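Local coordinates for BH0493 protein (PDB 2QEE), which binds zinc and is probably a metal-dependent hydrolase of the amidohydrolase superfamily, at residues I398-D401 against V402-F406; N152-I155 against S156-G160; V63-E66 against A67-M71; M302-R305 against E306-H309. All coordinates share one frame; numbering follows the deposited sequence.

Contact 1. Residues I398-D401 against V402-F406; sequences IKRD and VADLF
Asp-401 and Asp-404, three residues apart on one helix, share a water between their carboxylates. It donates to Asp-401 OD1 at 3.0 Å and to Asp-404 OD2 at 2.7 Å, and so spends both protons on two acids that would probably repel each other otherwise. Charge also comes from Arg-400, which grips Asp-401 side-on: NE and NH2 both reach OD1, each 3.2 Å from it, from the same face of the carboxylate, with OD1 close to the guanidinium plane. OD1 thus takes three bonds. Asp-401 OD2 goes elsewhere, to Tyr-383 OH and to Ser-89 of the second subunit, while Arg-400 NH1 donates to the carbonyl of Ile-86 in that same subunit.

The apolar contact lies on another side of the helix. With CG1 of Val-402 anti to the backbone N (chi1 168°), its other methyl swings back beside that N and packs alongside Ile-398, CG2 to CG2 at 4.1 Å.

Backbone bonds of the regular i to i+4 kind run beneath both, for example Val-402 N to Ile-398 O at 2.9 Å.

Within helix 395-414, Ile-398 and Val-402 face helices 8-21 and 363-388, touching Val-15 and Val-19 on the first and Tyr-383 and Leu-379 on the second, whereas Arg-400, Asp-401 and Asp-404 meet the second subunit.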
loop_
_atom_site.group_PDB
_atom_site.type_symbol
_atom_site.label_atom_id
_atom_site.label_comp_id
_atom_site.label_asym_id
_atom_site.label_seq_id
_atom_site.Cartn_x
_atom_site.Cartn_y
_atom_site.Cartn_z
ATOM N N ILE C 398 -7.654 28.423 8.721
ATOM C CA ILE C 398 -6.974 27.213 9.262
ATOM C C ILE C 398 -7.744 26.784 10.543
ATOM O O ILE C 398 -8.058 25.597 10.722
ATOM C CB ILE C 398 -5.518 27.517 9.608
ATOM C CG1 ILE C 398 -4.747 27.755 8.310
ATOM C CG2 ILE C 398 -4.908 26.357 10.460
ATOM C CD1 ILE C 398 -3.324 28.297 8.581
ATOM N N LYS C 399 -8.094 27.758 11.385
ATOM C CA LYS C 399 -8.801 27.422 12.666
ATOM C C LYS C 399 -10.144 26.750 12.381
ATOM O O LYS C 399 -10.468 25.739 13.007
ATOM C CB LYS C 399 -8.956 28.697 13.502
ATOM C CG LYS C 399 -7.652 29.018 14.195
ATOM C CD LYS C 399 -7.811 30.309 15.002
ATOM C CE LYS C 399 -6.501 30.673 15.696
ATOM N NZ LYS C 399 -6.708 31.638 16.800
ATOM N N ARG C 400 -10.857 27.243 11.364
ATOM C CA ARG C 400 -12.124 26.691 10.942
ATOM C C ARG C 400 -11.948 25.231 10.440
ATOM O O ARG C 400 -12.683 24.300 10.810
ATOM C CB ARG C 400 -12.678 27.565 9.823
ATOM C CG ARG C 400 -13.861 26.994 9.175
ATOM C CD ARG C 400 -14.147 27.642 7.845
ATOM N NE ARG C 400 -13.053 27.347 6.898
ATOM C CZ ARG C 400 -12.893 28.013 5.767
ATOM N NH1 ARG C 400 -13.763 28.982 5.457
ATOM N NH2 ARG C 400 -11.883 27.708 4.955
ATOM N N ASP C 401 -10.986 25.026 9.546
ATOM C CA ASP C 401 -10.770 23.696 8.960
ATOM C C ASP C 401 -10.373 22.713 10.075
ATOM O O ASP C 401 -10.804 21.544 10.031
ATOM C CB ASP C 401 -9.616 23.731 7.929
ATOM C CG ASP C 401 -9.900 24.607 6.682
ATOM O OD1 ASP C 401 -11.042 24.887 6.319
ATOM O OD2 ASP C 401 -8.879 25.067 6.115
ATOM N N VAL C 402 -9.505 23.147 10.994
ATOM C CA VAL C 402 -9.027 22.307 12.073
ATOM C C VAL C 402 -10.209 21.922 12.981
ATOM O O VAL C 402 -10.354 20.768 13.395
ATOM C CB VAL C 402 -7.849 22.958 12.852
ATOM C CG1 VAL C 402 -7.553 22.206 14.157
ATOM C CG2 VAL C 402 -6.579 22.960 11.960
ATOM N N ALA C 403 -11.099 22.897 13.207
ATOM C CA ALA C 403 -12.292 22.597 14.021
ATOM C C ALA C 403 -13.182 21.573 13.295
ATOM O O ALA C 403 -13.770 20.698 13.958
ATOM C CB ALA C 403 -13.058 23.897 14.333
ATOM N N ASP C 404 -13.303 21.659 11.971
ATOM C CA ASP C 404 -14.073 20.690 11.209
ATOM C C ASP C 404 -13.494 19.298 11.404
ATOM O O ASP C 404 -14.209 18.350 11.766
ATOM C CB ASP C 404 -14.076 21.055 9.715
ATOM C CG ASP C 404 -15.059 22.186 9.391
ATOM O OD1 ASP C 404 -16.004 22.418 10.186
ATOM O OD2 ASP C 404 -14.890 22.843 8.335
ATOM N N LEU C 405 -12.191 19.185 11.216
ATOM C CA LEU C 405 -11.552 17.870 11.244
ATOM C C LEU C 405 -11.607 17.239 12.639
ATOM O O LEU C 405 -11.826 16.034 12.725
ATOM C CB LEU C 405 -10.072 17.976 10.835
ATOM C CG LEU C 405 -9.904 18.383 9.345
ATOM C CD1 LEU C 405 -8.454 18.779 9.139
ATOM C CD2 LEU C 405 -10.277 17.167 8.412
ATOM N N PHE C 406 -11.393 18.030 13.706
ATOM C CA PHE C 406 -11.276 17.447 15.068
ATOM C C PHE C 406 -12.577 17.402 15.854
ATOM O O PHE C 406 -12.634 16.761 16.932
ATOM C CB PHE C 406 -10.165 18.091 15.910
ATOM C CG PHE C 406 -8.774 17.737 15.413
ATOM C CD1 PHE C 406 -8.116 16.591 15.873
ATOM C CD2 PHE C 406 -8.123 18.568 14.500
ATOM C CE1 PHE C 406 -6.847 16.243 15.388
ATOM C CE2 PHE C 406 -6.870 18.231 14.021
ATOM C CZ PHE C 406 -6.216 17.088 14.496
HETATM O O HOH W 1 -12.908 22.591 6.547
#

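Contact 2. Residues N152-I155 against S156-G160; sequences NERI and SWLEG
Arg-154 and Leu-158 run side by side down one flank of the helix, the aliphatic stem of the arginine lying against the leucine, with Arg-154 CG 3.9 Å from Leu-158 CD1. The arginine chain then bends at chi3 (59°), and its charged end is held by residues just before: NH2 in a salt bridge with Asp-151 and NH1 on the carbonyl of Pro-148. One residue on, the extended Glu-159 chain lies alongside Ile-155, whose CG2 methyl comes to 3.5 Å from Glu-159 OE1, a plain van der Waals contact. Trp-157 turns its indole to another side; CD1 comes within 3.3 Å of Glu-153 O, and the ring packs edge-to-face with Phe-36. An alanine in place of the tryptophan would probably leave Phe-36 without its ring partner and open a gap beside Met-217 and the Glu-153 carbonyl.

Among the polar contacts, a water donates to Asn-152 O at 2.9 Å and also hydrogen-bonds Ser-156 OG at 2.7 Å, bridging one turn. Glu-153 sends OE2 to the backbone N of Asp-147.

The main chain bonds Leu-158 N to Arg-154 O at 2.9 Å, then stops in a Schellman motif: Gly-160 takes a positive phi (89°) and its N reaches back to Trp-157 O at 3.0 Å. At that phi a CB would collide with the carbonyl oxygen of Glu-159.

Helix 151-158 is the crossover of a beta-alpha-beta unit between parallel strands 139-143 and 167-168, with Arg-154, Trp-157 and Leu-158 leaning on helix 200-217.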
loop_
_atom_site.group_PDB
_atom_site.type_symbol
_atom_site.label_atom_id
_atom_site.label_comp_id
_atom_site.label_asym_id
_atom_site.label_seq_id
_atom_site.Cartn_x
_atom_site.Cartn_y
_atom_site.Cartn_z
ATOM N N ASN C 152 -21.917 -5.614 33.984
ATOM C CA ASN C 152 -21.304 -4.551 34.748
ATOM C C ASN C 152 -21.471 -3.123 34.183
ATOM O O ASN C 152 -21.245 -2.136 34.889
ATOM C CB ASN C 152 -19.842 -4.850 35.006
ATOM C CG ASN C 152 -19.173 -3.763 35.826
ATOM O OD1 ASN C 152 -18.410 -2.968 35.290
ATOM N ND2 ASN C 152 -19.506 -3.682 37.119
ATOM N N GLU C 153 -21.869 -3.001 32.929
ATOM C CA GLU C 153 -22.216 -1.681 32.432
ATOM C C GLU C 153 -23.713 -1.463 32.546
ATOM O O GLU C 153 -24.169 -0.373 32.877
ATOM C CB GLU C 153 -21.816 -1.533 30.958
ATOM C CG GLU C 153 -20.336 -1.644 30.624
ATOM C CD GLU C 153 -20.120 -1.469 29.123
ATOM O OE1 GLU C 153 -19.227 -2.201 28.561
ATOM O OE2 GLU C 153 -20.888 -0.622 28.533
ATOM N N ARG C 154 -24.481 -2.495 32.201
ATOM C CA ARG C 154 -25.936 -2.406 32.155
ATOM C C ARG C 154 -26.500 -1.845 33.495
ATOM O O ARG C 154 -27.414 -1.016 33.491
ATOM C CB ARG C 154 -26.560 -3.771 31.776
ATOM C CG ARG C 154 -28.041 -3.648 31.353
ATOM C CD ARG C 154 -28.658 -4.937 30.750
ATOM N NE ARG C 154 -28.598 -6.036 31.690
ATOM C CZ ARG C 154 -27.585 -6.889 31.752
ATOM N NH1 ARG C 154 -26.559 -6.749 30.917
ATOM N NH2 ARG C 154 -27.597 -7.890 32.632
ATOM N N ILE C 155 -25.872 -2.225 34.597
ATOM C CA ILE C 155 -26.313 -1.839 35.968
ATOM C C ILE C 155 -26.447 -0.322 36.175
ATOM O O ILE C 155 -27.521 0.181 36.598
ATOM C CB ILE C 155 -25.381 -2.449 37.046
ATOM C CG1 ILE C 155 -25.552 -3.983 37.061
ATOM C CG2 ILE C 155 -25.751 -1.917 38.418
ATOM C CD1 ILE C 155 -24.763 -4.751 38.157
ATOM N N SER C 156 -25.366 0.395 35.866
ATOM C CA SER C 156 -25.349 1.844 36.011
ATOM C C SER C 156 -26.500 2.471 35.218
ATOM O O SER C 156 -27.184 3.381 35.704
ATOM C CB SER C 156 -23.991 2.411 35.577
ATOM O OG SER C 156 -22.931 1.860 36.348
ATOM N N TRP C 157 -26.721 1.985 33.993
ATOM C CA TRP C 157 -27.779 2.493 33.159
ATOM C C TRP C 157 -29.120 2.249 33.823
ATOM O O TRP C 157 -29.952 3.140 33.904
ATOM C CB TRP C 157 -27.771 1.825 31.794
ATOM C CG TRP C 157 -26.575 2.334 30.956
ATOM C CD1 TRP C 157 -25.448 1.633 30.604
ATOM C CD2 TRP C 157 -26.411 3.660 30.420
ATOM N NE1 TRP C 157 -24.589 2.444 29.855
ATOM C CE2 TRP C 157 -25.165 3.686 29.724
ATOM C CE3 TRP C 157 -27.201 4.818 30.434
ATOM C CZ2 TRP C 157 -24.683 4.860 29.091
ATOM C CZ3 TRP C 157 -26.729 5.978 29.795
ATOM C CH2 TRP C 157 -25.472 5.971 29.120
ATOM N N LEU C 158 -29.305 1.011 34.244
ATOM C CA LEU C 158 -30.569 0.626 34.892
ATOM C C LEU C 158 -30.758 1.337 36.225
ATOM O O LEU C 158 -31.900 1.574 36.619
ATOM C CB LEU C 158 -30.692 -0.899 34.989
ATOM C CG LEU C 158 -30.936 -1.628 33.636
ATOM C CD1 LEU C 158 -30.996 -3.139 33.797
ATOM C CD2 LEU C 158 -32.151 -1.134 32.788
ATOM N N GLU C 159 -29.667 1.676 36.904
ATOM C CA GLU C 159 -29.719 2.483 38.139
ATOM C C GLU C 159 -29.986 3.949 37.880
ATOM O O GLU C 159 -30.086 4.726 38.838
ATOM C CB GLU C 159 -28.444 2.358 38.967
ATOM C CG GLU C 159 -28.245 1.022 39.605
ATOM C CD GLU C 159 -26.945 0.934 40.364
ATOM O OE1 GLU C 159 -26.808 0.003 41.195
ATOM O OE2 GLU C 159 -26.046 1.783 40.137
ATOM N N GLY C 160 -30.117 4.350 36.608
ATOM C CA GLY C 160 -30.468 5.728 36.310
ATOM C C GLY C 160 -29.275 6.670 36.174
ATOM O O GLY C 160 -29.474 7.870 35.941
HETATM O O HOH W 2 -20.759 0.692 35.285
#

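Contact 3. Residues V63-E66 against A67-M71; sequences VSIE and AFWAM
Ile-65 lies alongside Trp-69, one turn further on, and this pair is the apolar centre. The outer carbons of the isoleucine do the touching: CG1 is 3.6 Å from Trp-69 CD1, and CD1 comes to 3.3 Å from Trp-69 NE1, so the branch lies against the CD1-NE1 side of the indole. CG1 anti to the backbone N (chi1 -169°) carries this branch along the helix toward the tryptophan. Phe-68 joins from beside it; its CD2 sits 3.7 Å above one face of the Trp-69 ring, displaced toward the rim, and CH2 of the indole lies in the plane of the phenyl ring at its edge. Helix 51-58 adds Val-54 against both rings, and Leu-79 and Ile-80 of helix 73-86 pack on Phe-68.

Next outward is Val-63, just ahead of the helix. Its CG1 meets Ala-67 CB at 3.8 Å and, more distantly, Phe-68 CB at 4.4 Å.

At the polar edge Ser-64 points OG between its own N and carbonyl carbon (chi1 81°), from where it accepts from Ala-67 N at 2.9 Å in a fairly straight bond (162°). This satisfies an N-H of the first turn, which has no earlier helical carbonyl to use. The Trp-69 NE1 proton goes outside, to the carbonyl of Ala-270.

These are the marks of a helix start: Ser-64 is the N-cap of helix 65-70, and Val-63 reaching over to Phe-68 makes the hydrophobic staple that often accompanies such a cap, here on a short surface helix far from the metal.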
loop_
_atom_site.group_PDB
_atom_site.type_symbol
_atom_site.label_atom_id
_atom_site.label_comp_id
_atom_site.label_asym_id
_atom_site.label_seq_id
_atom_site.Cartn_x
_atom_site.Cartn_y
_atom_site.Cartn_z
ATOM N N VAL C 63 8.128 -16.315 29.769
ATOM C CA VAL C 63 6.987 -16.576 30.629
ATOM C C VAL C 63 5.828 -17.098 29.763
ATOM O O VAL C 63 5.513 -16.526 28.691
ATOM C CB VAL C 63 6.581 -15.291 31.418
ATOM C CG1 VAL C 63 5.258 -15.440 32.148
ATOM C CG2 VAL C 63 7.678 -14.881 32.403
ATOM N N SER C 64 5.171 -18.173 30.195
ATOM C CA SER C 64 4.071 -18.727 29.410
ATOM C C SER C 64 2.838 -17.840 29.482
ATOM O O SER C 64 2.644 -17.109 30.447
ATOM C CB SER C 64 3.705 -20.135 29.924
ATOM O OG SER C 64 2.871 -20.031 31.068
ATOM N N ILE C 65 1.962 -17.940 28.491
ATOM C CA ILE C 65 0.725 -17.167 28.531
ATOM C C ILE C 65 -0.119 -17.454 29.785
ATOM O O ILE C 65 -0.687 -16.531 30.394
ATOM C CB ILE C 65 -0.130 -17.278 27.195
ATOM C CG1 ILE C 65 -1.278 -16.256 27.180
ATOM C CG2 ILE C 65 -0.686 -18.681 26.978
ATOM C CD1 ILE C 65 -0.793 -14.742 27.270
ATOM N N GLU C 66 -0.194 -18.734 30.172
ATOM C CA GLU C 66 -0.903 -19.127 31.399
ATOM C C GLU C 66 -0.283 -18.432 32.622
ATOM O O GLU C 66 -0.999 -17.875 33.456
ATOM C CB GLU C 66 -0.878 -20.668 31.561
ATOM C CG GLU C 66 -1.524 -21.435 30.403
ATOM C CD GLU C 66 -0.660 -21.482 29.134
ATOM O OE1 GLU C 66 0.589 -21.424 29.234
ATOM O OE2 GLU C 66 -1.242 -21.600 28.031
ATOM N N ALA C 67 1.045 -18.443 32.725
ATOM C CA ALA C 67 1.706 -17.848 33.865
ATOM C C ALA C 67 1.416 -16.348 33.859
ATOM O O ALA C 67 1.146 -15.754 34.907
ATOM C CB ALA C 67 3.196 -18.112 33.837
ATOM N N PHE C 68 1.413 -15.739 32.659
ATOM C CA PHE C 68 1.118 -14.306 32.541
ATOM C C PHE C 68 -0.262 -13.941 33.118
ATOM O O PHE C 68 -0.396 -13.011 33.932
ATOM C CB PHE C 68 1.269 -13.825 31.070
ATOM C CG PHE C 68 1.003 -12.356 30.898
ATOM C CD1 PHE C 68 2.005 -11.424 31.151
ATOM C CD2 PHE C 68 -0.261 -11.905 30.520
ATOM C CE1 PHE C 68 1.731 -10.044 31.045
ATOM C CE2 PHE C 68 -0.527 -10.535 30.406
ATOM C CZ PHE C 68 0.471 -9.619 30.658
ATOM N N TRP C 69 -1.286 -14.675 32.721
ATOM C CA TRP C 69 -2.637 -14.351 33.128
ATOM C C TRP C 69 -2.835 -14.608 34.624
ATOM O O TRP C 69 -3.724 -14.007 35.249
ATOM C CB TRP C 69 -3.624 -15.147 32.304
ATOM C CG TRP C 69 -3.737 -14.674 30.880
ATOM C CD1 TRP C 69 -3.702 -15.453 29.754
ATOM C CD2 TRP C 69 -3.892 -13.317 30.431
ATOM N NE1 TRP C 69 -3.844 -14.656 28.629
ATOM C CE2 TRP C 69 -3.954 -13.347 29.021
ATOM C CE3 TRP C 69 -3.990 -12.076 31.087
ATOM C CZ2 TRP C 69 -4.092 -12.181 28.252
ATOM C CZ3 TRP C 69 -4.118 -10.924 30.328
ATOM C CH2 TRP C 69 -4.189 -10.985 28.923
ATOM N N ALA C 70 -1.986 -15.488 35.163
ATOM C CA ALA C 70 -1.981 -15.832 36.608
ATOM C C ALA C 70 -1.310 -14.765 37.469
ATOM O O ALA C 70 -1.484 -14.754 38.713
ATOM C CB ALA C 70 -1.272 -17.202 36.842
ATOM N N MET C 71 -0.487 -13.912 36.845
ATOM C CA MET C 71 0.129 -12.824 37.569
ATOM C C MET C 71 -0.877 -11.740 37.913
ATOM O O MET C 71 -1.928 -11.607 37.252
ATOM C CB MET C 71 1.283 -12.202 36.765
ATOM C CG MET C 71 2.523 -13.094 36.571
ATOM S SD MET C 71 3.731 -12.249 35.494
ATOM C CE MET C 71 2.694 -11.894 34.116
#

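Contact 4. Residues M302-R305 against E306-H309; sequences MLSR and ENQH
Gln-308 folds back over the turn and grips two carbonyls with one nitrogen: NE2 donates to Met-302 O at 2.8 Å and to Ser-304 O at 3.0 Å, each from above the carbonyl plane. Ser-304 O also takes Asn-307 N, from the opposite face. Met-302 bends at chi3 (83°) and crosses Asn-307 at about a right angle, CE 3.4 Å from OD1; Asn-307 ND2 bonds to Glu-310 and the Ala-281 carbonyl. A leucine in place of Gln-308 would probably leave the Met-302 carbonyl without this donor and the preceding chain free to shift.

The turn joins strand 298-302 to helix 308-317, a beta-alpha unit consistent with the amidohydrolase barrel fold. Ser-304 OG accepts from Glu-306 N, making it an ST turn.

The other side is looser: buried, but holding waters where the subunits meet. Arg-305 NH1 and Glu-306 OE2, 4.6 Å apart, are too far for a salt bridge, their planes 88° apart; a water between them accepts from NH1 and lies within hydrogen-bonding distance of OE2. Arg-305 pairs with Glu-338 of its own chain and of the third subunit, and its side chain lies about 5 Å from that of metal-binding Glu-334.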
loop_
_atom_site.group_PDB
_atom_site.type_symbol
_atom_site.label_atom_id
_atom_site.label_comp_id
_atom_site.label_asym_id
_atom_site.label_seq_id
_atom_site.Cartn_x
_atom_site.Cartn_y
_atom_site.Cartn_z
ATOM N N MET C 302 -12.039 0.943 8.648
ATOM C CA MET C 302 -11.718 -0.427 8.191
ATOM C C MET C 302 -10.353 -0.817 8.694
ATOM O O MET C 302 -9.492 0.038 8.898
ATOM C CB MET C 302 -11.799 -0.606 6.676
ATOM C CG MET C 302 -13.238 -0.401 6.154
ATOM S SD MET C 302 -13.507 -0.664 4.442
ATOM C CE MET C 302 -13.697 -2.520 4.501
ATOM N N LEU C 303 -10.170 -2.117 8.895
ATOM C CA LEU C 303 -8.947 -2.537 9.607
ATOM C C LEU C 303 -7.747 -2.869 8.691
ATOM O O LEU C 303 -6.585 -2.815 9.153
ATOM C CB LEU C 303 -9.258 -3.753 10.498
ATOM C CG LEU C 303 -8.213 -4.158 11.545
ATOM C CD1 LEU C 303 -7.792 -3.061 12.527
ATOM C CD2 LEU C 303 -8.805 -5.403 12.366
ATOM N N SER C 304 -8.043 -3.310 7.481
ATOM C CA SER C 304 -6.949 -3.749 6.548
ATOM C C SER C 304 -6.318 -2.484 5.895
ATOM O O SER C 304 -7.036 -1.630 5.363
ATOM C CB SER C 304 -7.521 -4.700 5.477
ATOM O OG SER C 304 -6.527 -4.979 4.472
ATOM N N ARG C 305 -4.970 -2.486 5.783
ATOM C CA ARG C 305 -4.277 -1.428 5.055
ATOM C C ARG C 305 -4.824 -1.382 3.632
ATOM O O ARG C 305 -4.942 -0.309 3.029
ATOM C CB ARG C 305 -2.759 -1.716 5.003
ATOM C CG ARG C 305 -1.976 -0.576 4.352
ATOM C CD ARG C 305 -0.501 -1.019 4.200
ATOM N NE ARG C 305 0.225 0.109 3.606
ATOM C CZ ARG C 305 1.342 -0.011 2.904
ATOM N NH1 ARG C 305 1.858 -1.226 2.705
ATOM N NH2 ARG C 305 1.970 1.084 2.485
ATOM N N GLU C 306 -5.155 -2.563 3.090
ATOM C CA GLU C 306 -5.429 -2.728 1.673
ATOM C C GLU C 306 -6.866 -2.264 1.297
ATOM O O GLU C 306 -7.226 -2.204 0.107
ATOM C CB GLU C 306 -5.205 -4.180 1.236
ATOM C CG GLU C 306 -3.738 -4.497 1.096
ATOM C CD GLU C 306 -2.968 -4.442 2.409
ATOM O OE1 GLU C 306 -3.449 -5.062 3.392
ATOM O OE2 GLU C 306 -1.826 -3.891 2.390
ATOM N N ASN C 307 -7.664 -1.947 2.337
ATOM C CA ASN C 307 -9.004 -1.337 2.100
ATOM C C ASN C 307 -9.012 0.213 2.080
ATOM O O ASN C 307 -10.038 0.811 1.785
ATOM C CB ASN C 307 -10.018 -1.801 3.186
ATOM C CG ASN C 307 -10.625 -3.172 2.909
ATOM O OD1 ASN C 307 -10.663 -4.007 3.825
ATOM N ND2 ASN C 307 -11.147 -3.409 1.699
ATOM N N GLN C 308 -7.920 0.839 2.504
ATOM C CA GLN C 308 -8.033 2.281 2.876
ATOM C C GLN C 308 -8.243 3.123 1.663
ATOM O O GLN C 308 -9.110 3.996 1.669
ATOM C CB GLN C 308 -6.768 2.772 3.640
ATOM C CG GLN C 308 -6.528 1.972 4.973
ATOM C CD GLN C 308 -7.843 1.972 5.860
ATOM O OE1 GLN C 308 -8.586 2.950 5.885
ATOM N NE2 GLN C 308 -8.103 0.875 6.578
ATOM N N HIS C 309 -7.482 2.879 0.577
ATOM C CA HIS C 309 -7.643 3.774 -0.570
ATOM C C HIS C 309 -9.068 3.679 -1.138
ATOM O O HIS C 309 -9.732 4.683 -1.450
ATOM C CB HIS C 309 -6.594 3.436 -1.638
ATOM C CG HIS C 309 -6.780 4.222 -2.898
ATOM N ND1 HIS C 309 -7.546 3.753 -3.928
ATOM C CD2 HIS C 309 -6.356 5.455 -3.263
ATOM C CE1 HIS C 309 -7.572 4.643 -4.899
ATOM N NE2 HIS C 309 -6.855 5.688 -4.526
HETATM O O HOH W 3 -10.585 3.257 7.744
HETATM O O HOH W 4 -10.556 -4.571 6.518
HETATM O O HOH W 5 0.856 -4.236 3.130
HETATM O O HOH W 6 -3.697 -5.052 6.265
HETATM O O HOH W 7 -5.123 1.210 0.528
#

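Overall arrangement
From the N terminus the order is contact 3, contact 2, contact 4, contact 1. Each is a continuous stretch whose side chains meet three to five residues apart, so none nests in or crosses another. Contact 3 starts a short peripheral helix; contact 2 ends the crossover helix between two parallel strands; contact 4 links a strand of the larger sheet to its following helix; contact 1 lies within the last helix. Contacts 1 and 3 fall on opposite sides of the chain's centre, their own centres about 46 Å apart. Contacts 1 and 4 both reach the second subunit, while contacts 2 and 3 stay within their own chain.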